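Local coordinates for glutathione S-transferase 2 (PDB 1TW9), which probably joins the sulfur of glutathione to electrophilic substrates, displacing a halide, as a glutathione transferase of the sigma family, at residues Q20-A23 with K28-D31; D97-M102 with A161-D166; K131-I136 with P172-G177. All coordinates share one frame; numbering follows the deposited sequence.

Contact 1. Residues Q20-A23 with K28-D31; sequences QVFA and KYED. Unlike the reference sequence in segment 20-23: V21 (reference Ile).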
loop_
_atom_site.group_PDB
_atom_site.type_symbol
_atom_site.label_atom_id
_atom_site.label_comp_id
_atom_site.label_asym_id
_atom_site.label_seq_id
_atom_site.Cartn_x
_atom_site.Cartn_y
_atom_site.Cartn_z
ATOM N N GLN A 20 -13.148 9.059 -7.240
ATOM C CA GLN A 20 -13.592 8.301 -8.386
ATOM C C GLN A 20 -14.244 6.919 -8.029
ATOM O O GLN A 20 -15.127 6.464 -8.733
ATOM C CB GLN A 20 -12.519 8.184 -9.398
ATOM C CG GLN A 20 -12.144 9.517 -9.980
ATOM C CD GLN A 20 -11.205 9.459 -11.107
ATOM O OE1 GLN A 20 -10.959 8.361 -11.641
ATOM N NE2 GLN A 20 -10.664 10.599 -11.489
ATOM N N VAL A 21 -13.817 6.296 -6.930
ATOM C CA VAL A 21 -14.496 5.096 -6.435
ATOM C C VAL A 21 -15.931 5.450 -6.058
ATOM O O VAL A 21 -16.863 4.775 -6.399
ATOM C CB VAL A 21 -13.728 4.454 -5.291
ATOM C CG1 VAL A 21 -14.527 3.335 -4.684
ATOM C CG2 VAL A 21 -12.371 3.878 -5.871
ATOM N N PHE A 22 -16.060 6.531 -5.323
ATOM C CA PHE A 22 -17.390 6.995 -4.948
ATOM C C PHE A 22 -18.254 7.222 -6.182
ATOM O O PHE A 22 -19.422 6.842 -6.238
ATOM C CB PHE A 22 -17.303 8.318 -4.158
ATOM C CG PHE A 22 -16.986 8.140 -2.630
ATOM C CD1 PHE A 22 -17.696 7.226 -1.847
ATOM C CD2 PHE A 22 -15.937 8.830 -2.045
ATOM C CE1 PHE A 22 -17.410 7.102 -0.510
ATOM C CE2 PHE A 22 -15.685 8.709 -0.700
ATOM C CZ PHE A 22 -16.405 7.842 0.064
ATOM N N ALA A 23 -17.677 7.894 -7.188
ATOM C CA ALA A 23 -18.398 8.214 -8.418
ATOM C C ALA A 23 -18.831 6.921 -9.060
ATOM O O ALA A 23 -19.999 6.789 -9.472
ATOM C CB ALA A 23 -17.539 9.041 -9.392
ATOM N N LYS A 28 -23.021 8.956 -2.584
ATOM C CA LYS A 28 -22.903 10.331 -2.167
ATOM C C LYS A 28 -21.938 10.419 -0.977
ATOM O O LYS A 28 -21.941 9.566 -0.105
ATOM C CB LYS A 28 -24.298 10.887 -1.835
ATOM C CG LYS A 28 -24.526 11.288 -0.429
ATOM C CD LYS A 28 -25.961 11.766 -0.206
ATOM C CE LYS A 28 -26.173 12.913 0.844
ATOM N NZ LYS A 28 -26.750 12.403 2.152
ATOM N N TYR A 29 -21.174 11.487 -0.920
ATOM C CA TYR A 29 -20.219 11.721 0.178
ATOM C C TYR A 29 -19.991 13.203 0.315
ATOM O O TYR A 29 -20.294 13.950 -0.581
ATOM C CB TYR A 29 -18.908 10.998 -0.081
ATOM C CG TYR A 29 -18.132 11.551 -1.270
ATOM C CD1 TYR A 29 -18.541 11.263 -2.600
ATOM C CD2 TYR A 29 -16.996 12.334 -1.064
ATOM C CE1 TYR A 29 -17.846 11.765 -3.713
ATOM C CE2 TYR A 29 -16.306 12.858 -2.147
ATOM C CZ TYR A 29 -16.747 12.620 -3.450
ATOM O OH TYR A 29 -16.056 13.154 -4.498
ATOM N N GLU A 30 -19.472 13.630 1.460
ATOM C CA GLU A 30 -19.141 15.003 1.687
ATOM C C GLU A 30 -17.697 15.210 1.212
ATOM O O GLU A 30 -16.790 14.592 1.752
ATOM C CB GLU A 30 -19.291 15.261 3.174
ATOM C CG GLU A 30 -19.396 16.683 3.562
ATOM C CD GLU A 30 -19.591 16.873 5.076
ATOM O OE1 GLU A 30 -19.373 18.009 5.503
ATOM O OE2 GLU A 30 -19.953 15.905 5.806
ATOM N N ASP A 31 -17.502 16.026 0.174
ATOM C CA ASP A 31 -16.196 16.246 -0.440
ATOM C C ASP A 31 -15.649 17.549 0.176
ATOM O O ASP A 31 -15.978 18.668 -0.256
ATOM C CB ASP A 31 -16.332 16.375 -1.957
ATOM C CG ASP A 31 -15.012 16.368 -2.684
ATOM O OD1 ASP A 31 -14.052 15.803 -2.119
ATOM O OD2 ASP A 31 -14.897 16.888 -3.851
#
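The rings of F22 and Y29 lie one on the other in an offset stack, their planes only 13° from parallel and their centroids 4.3 Å apart. They join helix 16-24 to residues 28-31, which run into strand 30-34, within the beta-alpha-beta unit that opens the thioredoxin-like N-terminal domain. The overlap is uneven. F22 CD2 sits over the centre of the Y29 ring, 3.5 Å above its plane, whereas Y29 CG is displaced toward the rim of the F22 ring. That slip leaves the middle of the F22 face to Y29 CB, a CH-pi contact 3.9 Å from the F22 ring centroid and close to the ring normal.

Y29 has chi1 at 67°, with CG between the backbone N and the carbonyl carbon, and from there its ring lies on F22. Neighbouring elements complete the packing: Y4 of strand 4-9 meets the F22 ring at about 60°, and Y29 also touches L6 of that strand and W197 of helix 192-200. The stack thus joins two elements of the crossover across a short return of four residues, and E30, next in the chain, has backbone hydrogen bonds with Y4 and L6. At the other end of the overlap, Y29 CE1 rests against the first side-chain carbon of F22, CB, at 3.5 Å.

Contact 2. Residues D97-M102 with A161-D166; sequences DYRAEM and AEHVAD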
loop_
_atom_site.group_PDB
_atom_site.type_symbol
_atom_site.label_atom_id
_atom_site.label_comp_id
_atom_site.label_asym_id
_atom_site.label_seq_id
_atom_site.Cartn_x
_atom_site.Cartn_y
_atom_site.Cartn_z
ATOM N N ASP A 97 5.805 3.131 -6.355
ATOM C CA ASP A 97 7.239 3.113 -6.635
ATOM C C ASP A 97 7.617 3.978 -7.827
ATOM O O ASP A 97 8.542 4.793 -7.768
ATOM C CB ASP A 97 7.704 1.682 -6.930
ATOM C CG ASP A 97 7.685 0.796 -5.710
ATOM O OD1 ASP A 97 7.703 1.329 -4.583
ATOM O OD2 ASP A 97 7.678 -0.465 -5.791
ATOM N N TYR A 98 6.899 3.810 -8.926
ATOM C CA TYR A 98 7.090 4.658 -10.071
ATOM C C TYR A 98 6.975 6.134 -9.742
ATOM O O TYR A 98 7.858 6.926 -10.152
ATOM C CB TYR A 98 6.130 4.239 -11.195
ATOM C CG TYR A 98 5.696 5.320 -12.084
ATOM C CD1 TYR A 98 6.524 5.791 -13.114
ATOM C CD2 TYR A 98 4.421 5.870 -11.947
ATOM C CE1 TYR A 98 6.109 6.785 -13.947
ATOM C CE2 TYR A 98 3.991 6.836 -12.756
ATOM C CZ TYR A 98 4.821 7.281 -13.804
ATOM O OH TYR A 98 4.415 8.294 -14.629
ATOM N N ARG A 99 5.973 6.542 -8.966
ATOM C CA ARG A 99 5.835 7.962 -8.569
ATOM C C ARG A 99 7.035 8.483 -7.776
ATOM O O ARG A 99 7.467 9.643 -7.928
ATOM C CB ARG A 99 4.517 8.184 -7.791
ATOM C CG ARG A 99 3.293 8.231 -8.717
ATOM C CD ARG A 99 3.243 9.522 -9.580
ATOM N NE ARG A 99 2.363 10.465 -8.894
ATOM C CZ ARG A 99 2.477 11.772 -8.842
ATOM N NH1 ARG A 99 3.434 12.435 -9.476
ATOM N NH2 ARG A 99 1.589 12.443 -8.124
ATOM N N ALA A 100 7.583 7.632 -6.932
ATOM C CA ALA A 100 8.811 7.937 -6.231
ATOM C C ALA A 100 9.949 8.248 -7.201
ATOM O O ALA A 100 10.687 9.222 -7.021
ATOM C CB ALA A 100 9.181 6.792 -5.368
ATOM N N GLU A 101 10.097 7.419 -8.230
ATOM C CA GLU A 101 11.131 7.634 -9.266
ATOM C C GLU A 101 10.947 8.923 -10.078
ATOM O O GLU A 101 11.916 9.555 -10.476
ATOM C CB GLU A 101 11.177 6.429 -10.223
ATOM C CG GLU A 101 11.650 5.134 -9.561
ATOM C CD GLU A 101 11.898 3.985 -10.540
ATOM O OE1 GLU A 101 11.913 2.810 -10.087
ATOM O OE2 GLU A 101 12.086 4.240 -11.753
ATOM N N MET A 102 9.697 9.298 -10.322
ATOM C CA MET A 102 9.376 10.396 -11.186
ATOM C C MET A 102 8.508 11.383 -10.412
ATOM O O MET A 102 9.005 12.258 -9.673
ATOM C CB MET A 102 8.694 9.814 -12.440
ATOM C CG MET A 102 7.396 10.430 -12.863
ATOM S SD MET A 102 6.017 10.458 -11.678
ATOM C CE MET A 102 5.063 11.762 -12.487
ATOM N N ALA A 161 -5.377 5.199 -14.895
ATOM C CA ALA A 161 -5.958 5.944 -16.002
ATOM C C ALA A 161 -5.894 7.434 -15.671
ATOM O O ALA A 161 -5.611 8.258 -16.514
ATOM C CB ALA A 161 -7.406 5.532 -16.264
ATOM N N GLU A 162 -6.133 7.789 -14.417
ATOM C CA GLU A 162 -6.101 9.209 -14.072
ATOM C C GLU A 162 -4.717 9.803 -14.171
ATOM O O GLU A 162 -4.523 10.901 -14.684
ATOM C CB GLU A 162 -6.683 9.408 -12.649
ATOM C CG GLU A 162 -6.600 10.839 -12.122
ATOM C CD GLU A 162 -7.580 11.835 -12.791
ATOM O OE1 GLU A 162 -7.282 13.052 -12.723
ATOM O OE2 GLU A 162 -8.608 11.455 -13.450
ATOM N N HIS A 163 -3.701 9.032 -13.769
ATOM C CA HIS A 163 -2.346 9.474 -13.851
ATOM C C HIS A 163 -1.953 9.646 -15.314
ATOM O O HIS A 163 -1.381 10.653 -15.691
ATOM C CB HIS A 163 -1.397 8.484 -13.167
ATOM C CG HIS A 163 0.043 8.904 -13.252
ATOM N ND1 HIS A 163 0.534 10.047 -12.638
ATOM C CD2 HIS A 163 1.067 8.405 -13.987
ATOM C CE1 HIS A 163 1.803 10.191 -12.957
ATOM N NE2 HIS A 163 2.154 9.211 -13.771
ATOM N N VAL A 164 -2.279 8.674 -16.124
ATOM C CA VAL A 164 -1.943 8.683 -17.540
ATOM C C VAL A 164 -2.606 9.872 -18.260
ATOM O O VAL A 164 -1.960 10.522 -19.079
ATOM C CB VAL A 164 -2.265 7.276 -18.167
ATOM C CG1 VAL A 164 -2.113 7.314 -19.696
ATOM C CG2 VAL A 164 -1.356 6.231 -17.551
ATOM N N ALA A 165 -3.855 10.175 -17.916
ATOM C CA ALA A 165 -4.571 11.318 -18.467
ATOM C C ALA A 165 -3.899 12.610 -18.110
ATOM O O ALA A 165 -3.652 13.490 -18.950
ATOM C CB ALA A 165 -6.041 11.331 -17.976
ATOM N N ASP A 166 -3.562 12.719 -16.837
ATOM C CA ASP A 166 -2.893 13.874 -16.322
ATOM C C ASP A 166 -1.537 14.088 -16.967
ATOM O O ASP A 166 -1.248 15.199 -17.448
ATOM C CB ASP A 166 -2.671 13.691 -14.848
ATOM C CG ASP A 166 -1.972 14.873 -14.207
ATOM O OD1 ASP A 166 -2.096 16.026 -14.665
ATOM O OD2 ASP A 166 -1.254 14.703 -13.203
#
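A chi1 of 179° sends the H163 imidazole from helix 155-170 toward Y98, whose own chi1 of 150° aims its phenol back from helix 82-101. The two side chains come from opposite directions inside the helical C-terminal domain of the glutathione transferase fold. Y98 OH and H163 NE2 share a short hydrogen bond of 2.6 Å, with either able to be the donor. The oxygen lies in the imidazole plane and NE2 in the phenol plane, although the rings themselves are turned 79° apart. Y98 OH has a second partner in the hydroxyl of Y174, so this oxygen is gripped from two residues.

Carbon fills in around the imidazole. M102 CE comes in at the ring edge, 3.6 Å from H163 CE1, and the R99 chain, bent at chi2 and chi3, passes CD obliquely by the same H163 atom at 3.7 Å. With an alanine in place of H163, Y98 OH would probably lose its nitrogen partner, and a gap would open beside M102 CE and R99 CD. Beyond, Y95 meets the imidazole edge-to-face and F132 stacks on Y98. On the R99 side, M102 SD lies in the guanidinium plane, at its edge, while H163 ND1 stands over one face, 4.2 Å from R99 NE.

Contact 3. Residues K131-I136 with P172-G177; sequences KFLGFI and PEYIEG
L133 of helix 119-142 carries this buried contact, its two methyl branches dividing the work against Y174 in the turn that follows helix 155-170. CD1 of L133 comes obliquely onto the phenol, 3.8 Å from Y174 CE2. The same methyl also lies 4.0 Å from the backbone O of Y174, so it fits into the corner between ring and main chain. The other branch, L133 CD2, reaches along to the far end of the phenol and stands 4.0 Å from Y174 OH. The leucine and tyrosine side chains cross at about a right angle. A looser touch, 4.4 Å from L133 CD1 to I175 CD1, extends the apolar patch beyond the phenol.

The torsions of Y174 put it there: CG is opposite the backbone N, with chi1 at -177°, and the ring extends until its OH pairs with the hydroxyl of Y98 on helix 82-101. That polar end is therefore tied down although the phenol is buried. Within the turn, E176 N bonds to E173 O at 3.1 Å. Two residues of the helix that bears L133 hold the turn as well: R129 hydrogen-bonds through NE to the carbonyl O of Y174 and through NH2 to that of E173, and K121 NZ makes a salt bridge to E173 OE1.

Further out, V181 of helix 179-189 packs on both L133 and I175, while M167 and T168 of helix 155-170 press on Y174. A leucine and a tyrosine thus join a long helix to the connection between two others, by apolar packing supplemented with arginine-to-carbonyl hydrogen bonds, in the all-helical C-terminal domain of the glutathione transferase fold.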
loop_
_atom_site.group_PDB
_atom_site.type_symbol
_atom_site.label_atom_id
_atom_site.label_comp_id
_atom_site.label_asym_id
_atom_site.label_seq_id
_atom_site.Cartn_x
_atom_site.Cartn_y
_atom_site.Cartn_z
ATOM N N LYS A 131 9.725 2.230 -18.064
ATOM C CA LYS A 131 9.778 1.096 -17.187
ATOM C C LYS A 131 8.392 0.739 -16.638
ATOM O O LYS A 131 7.930 -0.392 -16.816
ATOM C CB LYS A 131 10.711 1.380 -16.031
ATOM C CG LYS A 131 10.927 0.154 -15.146
ATOM C CD LYS A 131 12.201 0.291 -14.291
ATOM C CE LYS A 131 12.158 1.524 -13.377
ATOM N NZ LYS A 131 13.225 1.595 -12.285
ATOM N N PHE A 132 7.714 1.706 -16.032
ATOM C CA PHE A 132 6.387 1.483 -15.483
ATOM C C PHE A 132 5.304 1.121 -16.503
ATOM O O PHE A 132 4.552 0.165 -16.309
ATOM C CB PHE A 132 5.906 2.713 -14.727
ATOM C CG PHE A 132 4.566 2.559 -14.125
ATOM C CD1 PHE A 132 3.547 3.391 -14.513
ATOM C CD2 PHE A 132 4.364 1.628 -13.104
ATOM C CE1 PHE A 132 2.295 3.275 -13.898
ATOM C CE2 PHE A 132 3.115 1.488 -12.511
ATOM C CZ PHE A 132 2.077 2.293 -12.961
ATOM N N LEU A 133 5.287 1.828 -17.617
ATOM C CA LEU A 133 4.275 1.514 -18.655
ATOM C C LEU A 133 4.563 0.186 -19.312
ATOM O O LEU A 133 3.669 -0.470 -19.803
ATOM C CB LEU A 133 4.059 2.661 -19.621
ATOM C CG LEU A 133 3.437 3.978 -19.027
ATOM C CD1 LEU A 133 3.063 4.885 -20.168
ATOM C CD2 LEU A 133 2.252 3.823 -18.076
ATOM N N GLY A 134 5.817 -0.209 -19.347
ATOM C CA GLY A 134 6.137 -1.524 -19.864
ATOM C C GLY A 134 5.487 -2.565 -18.971
ATOM O O GLY A 134 4.897 -3.557 -19.477
ATOM N N PHE A 135 5.623 -2.413 -17.652
ATOM C CA PHE A 135 4.996 -3.385 -16.711
ATOM C C PHE A 135 3.473 -3.400 -16.848
ATOM O O PHE A 135 2.858 -4.492 -16.946
ATOM C CB PHE A 135 5.343 -3.073 -15.245
ATOM C CG PHE A 135 6.819 -3.190 -14.917
ATOM C CD1 PHE A 135 7.425 -2.254 -14.085
ATOM C CD2 PHE A 135 7.594 -4.210 -15.422
ATOM C CE1 PHE A 135 8.767 -2.353 -13.766
ATOM C CE2 PHE A 135 8.910 -4.314 -15.101
ATOM C CZ PHE A 135 9.511 -3.367 -14.272
ATOM N N ILE A 136 2.881 -2.231 -16.889
ATOM C CA ILE A 136 1.418 -2.071 -17.078
ATOM C C ILE A 136 0.939 -2.728 -18.360
ATOM O O ILE A 136 -0.063 -3.448 -18.371
ATOM C CB ILE A 136 0.982 -0.539 -17.067
ATOM C CG1 ILE A 136 1.192 0.097 -15.724
ATOM C CG2 ILE A 136 -0.547 -0.378 -17.494
ATOM C CD1 ILE A 136 0.654 -0.671 -14.586
ATOM N N PRO A 172 2.315 15.533 -23.978
ATOM C CA PRO A 172 1.667 14.708 -25.016
ATOM C C PRO A 172 2.422 13.439 -25.389
ATOM O O PRO A 172 1.770 12.410 -25.642
ATOM C CB PRO A 172 1.589 15.651 -26.206
ATOM C CG PRO A 172 1.426 16.970 -25.602
ATOM C CD PRO A 172 2.276 16.961 -24.342
ATOM N N GLU A 173 3.761 13.473 -25.403
ATOM C CA GLU A 173 4.559 12.314 -25.801
ATOM C C GLU A 173 4.539 11.179 -24.758
ATOM O O GLU A 173 5.052 10.109 -24.982
ATOM C CB GLU A 173 5.984 12.698 -26.310
ATOM C CG GLU A 173 7.159 12.766 -25.338
ATOM C CD GLU A 173 8.514 13.044 -26.046
ATOM O OE1 GLU A 173 8.891 14.247 -26.169
ATOM O OE2 GLU A 173 9.238 12.086 -26.490
ATOM N N TYR A 174 3.940 11.413 -23.597
ATOM C CA TYR A 174 3.923 10.403 -22.523
ATOM C C TYR A 174 3.419 9.047 -22.988
ATOM O O TYR A 174 3.913 8.020 -22.577
ATOM C CB TYR A 174 3.110 10.933 -21.360
ATOM C CG TYR A 174 3.046 10.027 -20.132
ATOM C CD1 TYR A 174 3.987 10.105 -19.140
ATOM C CD2 TYR A 174 2.026 9.136 -19.972
ATOM C CE1 TYR A 174 3.930 9.260 -18.038
ATOM C CE2 TYR A 174 1.939 8.319 -18.883
ATOM C CZ TYR A 174 2.927 8.361 -17.932
ATOM O OH TYR A 174 2.921 7.536 -16.832
ATOM N N ILE A 175 2.387 9.077 -23.818
ATOM C CA ILE A 175 1.713 7.909 -24.269
ATOM C C ILE A 175 2.237 7.299 -25.572
ATOM O O ILE A 175 1.803 6.198 -25.996
ATOM C CB ILE A 175 0.215 8.320 -24.351
ATOM C CG1 ILE A 175 -0.639 7.144 -23.995
ATOM C CG2 ILE A 175 -0.112 9.089 -25.557
ATOM C CD1 ILE A 175 -0.217 6.468 -22.705
ATOM N N GLU A 176 3.214 7.966 -26.157
ATOM C CA GLU A 176 3.761 7.483 -27.390
ATOM C C GLU A 176 4.540 6.216 -27.056
ATOM O O GLU A 176 5.346 6.201 -26.101
ATOM C CB GLU A 176 4.627 8.537 -28.065
ATOM C CG GLU A 176 3.851 9.732 -28.584
ATOM C CD GLU A 176 4.695 10.773 -29.302
ATOM O OE1 GLU A 176 5.899 10.499 -29.541
ATOM O OE2 GLU A 176 4.150 11.842 -29.702
ATOM N N GLY A 177 4.257 5.141 -27.783
ATOM C CA GLY A 177 4.890 3.846 -27.507
ATOM C C GLY A 177 4.070 2.898 -26.683
ATOM O O GLY A 177 4.437 1.725 -26.492
#

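How the contacts relate
From the N terminus, contact 1 comes first and closes a short loop, helix to strand, within the thioredoxin-like domain. Contacts 2 and 3 follow and cross: 97-102 and 131-136 open in turn before 161-166 and 172-177 answer them, so helices 82-101, 119-142 and 155-170 and the turn after the last are laced together. Their centres are only 10 Å apart, and a salt bridge from E101 OE1 to K131 NZ, 2.8 Å, binds their opening segments. Contact 1 lies across the chain's centre from both, yet Q20 NE2 reaches E162 OE2 at 3.0 Å, a probable hydrogen bond linking the two domains. Contact 3 does not touch it.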